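Local coordinates for DNA polymerase III subunit beta (Deinococcus radiodurans, PDB 4TRT), which probably tethers DNA polymerases and other proteins to DNA, as a ring-shaped head-to-tail homodimer, and so makes replication processive, at residues Q249-A254 / D330-F335; T284-A289 / Q297-V302. All coordinates share one frame; numbering follows the deposited sequence.

Contact 1: Q249-A254 / D330-F335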
# COMPACT_ATOMS: atom_id res chain seq x y z
N GLN A 249 12.41 -7.18 37.71
CA GLN A 249 12.42 -7.96 36.49
C GLN A 249 11.00 -8.39 36.24
O GLN A 249 10.34 -8.88 37.15
CB GLN A 249 13.31 -9.20 36.65
CG GLN A 249 13.35 -10.13 35.45
CD GLN A 249 14.14 -11.38 35.76
OE1 GLN A 249 15.31 -11.30 36.14
NE2 GLN A 249 13.50 -12.56 35.64
N VAL A 250 10.51 -8.19 35.02
CA VAL A 250 9.17 -8.57 34.65
C VAL A 250 9.29 -9.42 33.39
O VAL A 250 10.02 -9.06 32.48
CB VAL A 250 8.27 -7.33 34.39
CG1 VAL A 250 6.94 -7.74 33.78
CG2 VAL A 250 8.03 -6.58 35.70
N THR A 251 8.58 -10.55 33.36
CA THR A 251 8.60 -11.42 32.21
C THR A 251 7.15 -11.61 31.76
O THR A 251 6.27 -11.86 32.59
CB THR A 251 9.24 -12.77 32.62
OG1 THR A 251 10.61 -12.55 33.01
CG2 THR A 251 9.18 -13.72 31.50
N LEU A 252 6.91 -11.51 30.45
CA LEU A 252 5.56 -11.64 29.91
C LEU A 252 5.61 -11.91 28.42
O LEU A 252 6.64 -11.71 27.79
CB LEU A 252 4.74 -10.37 30.22
CG LEU A 252 5.09 -9.11 29.44
CD1 LEU A 252 4.12 -8.01 29.85
CD2 LEU A 252 6.53 -8.63 29.63
N PRO A 253 4.48 -12.33 27.84
CA PRO A 253 4.43 -12.60 26.40
C PRO A 253 4.69 -11.34 25.58
O PRO A 253 4.07 -10.31 25.84
CB PRO A 253 3.01 -13.10 26.18
CG PRO A 253 2.55 -13.58 27.52
CD PRO A 253 3.19 -12.65 28.49
N ALA A 254 5.60 -11.44 24.63
CA ALA A 254 6.01 -10.29 23.83
C ALA A 254 4.85 -9.73 23.03
O ALA A 254 4.69 -8.51 22.93
CB ALA A 254 7.13 -10.69 22.89
N ASP A 330 8.69 -14.48 24.66
CA ASP A 330 8.53 -13.77 25.92
C ASP A 330 9.56 -12.67 26.05
O ASP A 330 10.70 -12.82 25.64
CB ASP A 330 8.61 -14.77 27.07
CG ASP A 330 7.46 -15.78 27.03
OD1 ASP A 330 6.30 -15.40 27.35
OD2 ASP A 330 7.72 -16.94 26.63
N ALA A 331 9.10 -11.53 26.56
CA ALA A 331 9.98 -10.40 26.82
C ALA A 331 10.38 -10.40 28.29
O ALA A 331 9.60 -10.78 29.15
CB ALA A 331 9.28 -9.10 26.45
N GLU A 332 11.60 -9.94 28.54
CA GLU A 332 12.13 -9.70 29.87
C GLU A 332 12.41 -8.21 29.97
O GLU A 332 13.12 -7.65 29.15
CB GLU A 332 13.44 -10.48 30.02
CG GLU A 332 13.63 -11.21 31.32
CD GLU A 332 14.84 -12.15 31.26
OE1 GLU A 332 15.96 -11.64 31.13
OE2 GLU A 332 14.67 -13.39 31.31
N LEU A 333 11.80 -7.56 30.95
CA LEU A 333 12.00 -6.12 31.16
C LEU A 333 12.75 -5.96 32.47
O LEU A 333 12.28 -6.42 33.52
CB LEU A 333 10.65 -5.38 31.25
CG LEU A 333 9.55 -5.79 30.27
CD1 LEU A 333 8.28 -5.01 30.55
CD2 LEU A 333 10.02 -5.63 28.83
N LEU A 334 13.91 -5.32 32.42
CA LEU A 334 14.76 -5.14 33.58
C LEU A 334 14.84 -3.65 33.90
O LEU A 334 15.33 -2.85 33.09
CB LEU A 334 16.15 -5.67 33.28
CG LEU A 334 16.28 -7.10 32.76
CD1 LEU A 334 17.75 -7.34 32.41
CD2 LEU A 334 15.80 -8.11 33.77
N PHE A 335 14.37 -3.28 35.09
CA PHE A 335 14.26 -1.89 35.50
C PHE A 335 15.28 -1.57 36.58
O PHE A 335 15.46 -2.35 37.53
CB PHE A 335 12.86 -1.62 36.04
CG PHE A 335 11.78 -1.85 35.04
CD1 PHE A 335 11.65 -1.02 33.94
CD2 PHE A 335 10.89 -2.91 35.20
CE1 PHE A 335 10.64 -1.22 33.02
CE2 PHE A 335 9.89 -3.12 34.28
CZ PHE A 335 9.76 -2.27 33.19
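Leu252 and Leu333 meet through different first torsions: Leu252 CG is wedged between its backbone N and carbonyl carbon (chi1 72°), whereas Leu333 CG lies anti to the carbonyl carbon. The two side chains cross at about a right angle, with Leu252 CD2 4.1 Å from Leu333 CD1. They sit on one face of an antiparallel strand pair, 249-253 with 330-335, in the C-terminal domain of the ring subunit. Val250 and Ala331 share this apolar face, where Leu257 of helix 254-265 packs on both leucines. Leu252 CD2 also lies 4.2 Å from Ala331 CB, and Val250 CG2 reaches the edge of the Phe335 ring, near its plane, 4.2 Å from CE2. Four backbone hydrogen bonds join the strands in two reciprocal pairs, Val250 with Leu333 and Leu252 with Ala331; the straightest runs from Leu333 N to Val250 O (2.8 Å, 173° at the hydrogen). The other face is more polar. Thr251 and Glu332 lie side by side there, OG1 3.7 Å from CG, while the carboxylate of Glu332 is held by a salt bridge to Arg345 and a hydrogen bond from Gly348 N. Gln249, extended beyond CG, runs beside Leu334, its CG 3.6 Å from CD2. At the far end Pro253, N-cap of the following helix, has its CA 3.5 Å from Asp330 OD1.

Contact 2: T284-A289 / Q297-V302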
# COMPACT_ATOMS: atom_id res chain seq x y z
N THR A 284 1.05 -7.79 37.97
CA THR A 284 0.46 -7.19 36.77
C THR A 284 1.29 -6.02 36.26
O THR A 284 2.00 -5.37 37.02
CB THR A 284 -0.99 -6.69 37.01
OG1 THR A 284 -0.99 -5.55 37.88
CG2 THR A 284 -1.90 -7.81 37.57
N LEU A 285 1.21 -5.77 34.95
CA LEU A 285 1.74 -4.57 34.35
C LEU A 285 0.55 -3.80 33.80
O LEU A 285 -0.20 -4.33 32.97
CB LEU A 285 2.74 -4.89 33.24
CG LEU A 285 3.16 -3.74 32.33
CD1 LEU A 285 3.86 -2.63 33.13
CD2 LEU A 285 4.06 -4.25 31.21
N ARG A 286 0.37 -2.57 34.26
CA ARG A 286 -0.66 -1.71 33.71
C ARG A 286 -0.00 -0.65 32.84
O ARG A 286 0.96 0.01 33.25
CB ARG A 286 -1.46 -1.04 34.82
CG ARG A 286 -2.71 -0.36 34.32
CD ARG A 286 -3.35 0.48 35.39
NE ARG A 286 -2.60 1.72 35.59
CZ ARG A 286 -2.89 2.61 36.53
NH1 ARG A 286 -3.91 2.42 37.36
NH2 ARG A 286 -2.15 3.71 36.63
N LEU A 287 -0.53 -0.48 31.64
CA LEU A 287 -0.09 0.57 30.73
C LEU A 287 -1.17 1.64 30.72
O LEU A 287 -2.35 1.30 30.65
CB LEU A 287 0.09 0.00 29.33
CG LEU A 287 1.07 -1.16 29.31
CD1 LEU A 287 1.10 -1.72 27.90
CD2 LEU A 287 2.46 -0.69 29.74
N ALA A 288 -0.76 2.91 30.78
CA ALA A 288 -1.71 4.03 30.80
C ALA A 288 -1.21 5.17 29.93
O ALA A 288 -0.01 5.45 29.87
CB ALA A 288 -1.96 4.54 32.22
N ALA A 289 -2.15 5.82 29.24
CA ALA A 289 -1.86 7.04 28.52
C ALA A 289 -3.09 7.91 28.55
O ALA A 289 -4.22 7.43 28.74
CB ALA A 289 -1.43 6.74 27.08
N GLN A 297 -6.23 2.57 29.60
CA GLN A 297 -5.44 1.67 30.43
C GLN A 297 -5.61 0.23 29.94
O GLN A 297 -6.73 -0.17 29.59
CB GLN A 297 -5.90 1.71 31.88
CG GLN A 297 -5.62 3.03 32.58
CD GLN A 297 -6.08 3.06 34.03
OE1 GLN A 297 -6.87 2.22 34.45
NE2 GLN A 297 -5.60 4.04 34.79
N ASP A 298 -4.52 -0.52 29.93
CA ASP A 298 -4.55 -1.96 29.67
C ASP A 298 -3.73 -2.68 30.73
O ASP A 298 -2.66 -2.20 31.12
CB ASP A 298 -4.00 -2.26 28.28
CG ASP A 298 -4.59 -3.52 27.67
OD1 ASP A 298 -5.34 -4.26 28.35
OD2 ASP A 298 -4.29 -3.78 26.49
N THR A 299 -4.24 -3.81 31.22
CA THR A 299 -3.57 -4.54 32.31
C THR A 299 -3.21 -5.95 31.87
O THR A 299 -4.07 -6.67 31.34
CB THR A 299 -4.45 -4.58 33.58
OG1 THR A 299 -4.80 -3.24 33.98
CG2 THR A 299 -3.74 -5.27 34.76
N LEU A 300 -1.94 -6.32 32.07
CA LEU A 300 -1.42 -7.63 31.69
C LEU A 300 -0.90 -8.38 32.92
O LEU A 300 -0.26 -7.78 33.78
CB LEU A 300 -0.25 -7.49 30.70
CG LEU A 300 -0.51 -6.84 29.35
CD1 LEU A 300 0.80 -6.59 28.61
CD2 LEU A 300 -1.45 -7.70 28.52
N SER A 301 -1.15 -9.69 32.96
CA SER A 301 -0.54 -10.57 33.94
C SER A 301 0.92 -10.76 33.58
O SER A 301 1.27 -10.94 32.42
CB SER A 301 -1.23 -11.93 33.96
OG SER A 301 -2.60 -11.75 34.26
N VAL A 302 1.78 -10.68 34.59
CA VAL A 302 3.22 -10.87 34.38
C VAL A 302 3.82 -11.70 35.53
O VAL A 302 3.18 -11.90 36.57
CB VAL A 302 3.98 -9.52 34.31
CG1 VAL A 302 3.46 -8.66 33.16
CG2 VAL A 302 3.89 -8.75 35.64
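Arg286 and Gln297 stack on the more open face of a beta hairpin formed by strands 284-290 and 294-301 in the C-terminal domain. Gln297 NE2 lies 3.4 Å above the guanidinium plane, over its centre, and the amide and guanidinium planes are 25° apart. NE2 and NH1 are both donors, so this is flat packing without a hydrogen bond. The Arg286 chain is bent at chi3 (75°), which turns NE out of the extended course of the earlier atoms, while NH2 forms a salt bridge to Glu277 on the neighbouring strand 275-281. Replacing Arg286 by an alanine would probably leave Glu277 without this charged mate and free the Gln297 amide to turn, its stacking surface gone. Thr299 OG1 lies alongside the arginine stem, 3.6 Å from Arg286 CG.

The other face is packed more tightly. Leu285 and Leu287 are buried there: Leu285 meets Leu252 and Phe278, and Leu287 lies against Ala260 and Val261 of helix 254-265. Across the hairpin, Leu285 CB meets Val302 CG1 at 3.8 Å. Asp298 also points to this face, where its OD2 forms a salt bridge to Arg263. Reciprocal backbone hydrogen bonds link Leu285 with Leu300 and Leu287 with Asp298; that from Leu287 N to Asp298 O is 2.8 Å long. On the outer side of strand 294-301, Gln297 and Asp298 pair antiparallel with a strand of the second subunit, so the sheet runs on across the ring interface. Back on the partly exposed face, the two threonines cross beside Arg286, bringing Thr284 CB 3.8 Å from Thr299 CG2.

From the N terminus, the chain passes through the N-terminal and central domains before strand 248-253 opens contact 1. Helix 254-265 and strand 275-281 follow, and contact 2 then closes a short hairpin loop between 289 and 297. Only after strands 303-306 and 310-316 and helix 317-324 does 330-335 return to 249-254, so contact 2 lies wholly within the longer loop of contact 1. The two contacts belong to different sheets of one domain, with helix 254-265 packing against both. Their centres are 13 Å apart, and they meet where Leu252 CD1 is 3.4 Å from Val302 CG1 and Val250 CG1 is 3.5 Å from Val302 CB.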